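Local coordinates for putative cell surface protein (PDB 4OFQ) that probably serves as a streptococcal cell-surface adhesin of the antigen I/II family, its C-terminal region built from beta-sandwich domains, one of which binds a calcium ion, at residues A[60-64]-A[135-139]. Sequence-based numbering, arbitrary orientation.
Sequences VMKGF and PAAFY
Val60 and Phe64 both pack against the first turn of helix 135-143 in the beta sandwich of the antigen I/II C2 terminal domain, setting a type I beta turn, Val60 to Gly63, against the helix start. Gly63 N to Val60 O, at 2.8 Å, closes the turn, and the positive phi of Gly63 (82°) leads the chain out into strand 64-70. The Pro135 ring packs beside the open end of this turn: its CB lies 3.3 Å from Val60 O and 4.0 Å from Gly63 CA. Val60 answers with a forked bump. CG1, anti to the backbone N (chi1 171°), rests 3.8 Å from Ala136 CA, while CG2 sits over one face of the Tyr139 ring, a CH-pi contact 4.0 Å from the ring centroid and 14° off the ring normal. Tyr139 is held at its far end as well, its OH hydrogen-bonded to Ala55 N. The Phe64 ring enters a hollow lined by Pro135 O, Phe138 and the CB and ring of Tyr139, approaching both aromatic rings obliquely; its CZ is 3.7 Å from Tyr139 CD1 and its CD2 3.9 Å from Phe138 CD2. Phe175 meets Phe64 edge-to-face and also touches Tyr139. No hydrogen bond crosses between the two segments, so shape carries the fit. Pro135 O, already accepting the helical bond from Tyr139 N, lies in the plane of the Phe64 ring at its edge, 3.5 Å from Phe64 CE2.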
# COMPACT_ATOMS: atom_id res chain seq x y z
N VAL A 60 18.52 -33.79 11.92
CA VAL A 60 17.41 -33.18 12.65
C VAL A 60 17.91 -32.09 13.60
O VAL A 60 17.28 -31.03 13.75
CB VAL A 60 16.60 -34.23 13.43
CG1 VAL A 60 15.59 -33.56 14.37
CG2 VAL A 60 15.89 -35.17 12.46
N MET A 61 19.07 -32.33 14.21
CA MET A 61 19.66 -31.37 15.14
C MET A 61 19.96 -30.02 14.51
O MET A 61 20.11 -29.02 15.22
CB MET A 61 20.94 -31.94 15.77
CG MET A 61 20.67 -33.02 16.80
SD MET A 61 22.19 -33.79 17.39
CE MET A 61 23.18 -32.33 17.73
N LYS A 62 20.05 -29.98 13.18
CA LYS A 62 20.29 -28.72 12.48
C LYS A 62 19.01 -27.89 12.38
O LYS A 62 19.05 -26.70 12.07
CB LYS A 62 20.89 -28.97 11.10
CG LYS A 62 22.26 -29.62 11.15
CD LYS A 62 22.87 -29.75 9.76
CE LYS A 62 24.19 -30.50 9.81
NZ LYS A 62 24.89 -30.47 8.49
N GLY A 63 17.87 -28.53 12.64
CA GLY A 63 16.64 -27.82 12.92
C GLY A 63 15.87 -27.33 11.71
O GLY A 63 16.12 -27.75 10.57
N PHE A 64 14.94 -26.43 11.96
CA PHE A 64 14.04 -25.97 10.92
C PHE A 64 13.85 -24.48 11.09
O PHE A 64 13.37 -24.01 12.12
CB PHE A 64 12.72 -26.73 11.02
CG PHE A 64 12.92 -28.21 11.04
CD1 PHE A 64 13.13 -28.91 9.87
CD2 PHE A 64 13.00 -28.90 12.25
CE1 PHE A 64 13.37 -30.28 9.88
CE2 PHE A 64 13.22 -30.26 12.27
CZ PHE A 64 13.41 -30.95 11.09
N PRO A 135 13.99 -29.09 17.84
CA PRO A 135 14.08 -29.70 16.51
C PRO A 135 13.53 -31.12 16.46
O PRO A 135 12.76 -31.45 15.54
CB PRO A 135 15.58 -29.70 16.24
CG PRO A 135 16.07 -28.48 16.95
CD PRO A 135 15.23 -28.40 18.21
N ALA A 136 13.89 -31.95 17.43
CA ALA A 136 13.41 -33.33 17.44
C ALA A 136 11.89 -33.39 17.61
O ALA A 136 11.21 -34.14 16.91
CB ALA A 136 14.10 -34.13 18.52
N ALA A 137 11.35 -32.60 18.52
CA ALA A 137 9.90 -32.61 18.75
C ALA A 137 9.14 -32.07 17.55
O ALA A 137 8.09 -32.60 17.16
CB ALA A 137 9.54 -31.82 20.01
N PHE A 138 9.67 -30.99 16.97
CA PHE A 138 9.04 -30.32 15.84
C PHE A 138 9.08 -31.23 14.61
O PHE A 138 8.14 -31.27 13.81
CB PHE A 138 9.75 -28.99 15.59
CG PHE A 138 9.00 -28.06 14.68
CD1 PHE A 138 8.00 -27.23 15.17
CD2 PHE A 138 9.33 -27.99 13.33
CE1 PHE A 138 7.32 -26.36 14.32
CE2 PHE A 138 8.66 -27.12 12.48
CZ PHE A 138 7.66 -26.31 12.97
N TYR A 139 10.18 -31.96 14.47
CA TYR A 139 10.35 -32.89 13.37
C TYR A 139 9.30 -34.00 13.45
O TYR A 139 8.64 -34.34 12.47
CB TYR A 139 11.75 -33.50 13.40
CG TYR A 139 11.89 -34.61 12.40
CD1 TYR A 139 11.88 -34.34 11.03
CD2 TYR A 139 12.01 -35.94 12.80
CE1 TYR A 139 12.00 -35.35 10.10
CE2 TYR A 139 12.13 -36.97 11.87
CZ TYR A 139 12.11 -36.66 10.52
OH TYR A 139 12.22 -37.66 9.59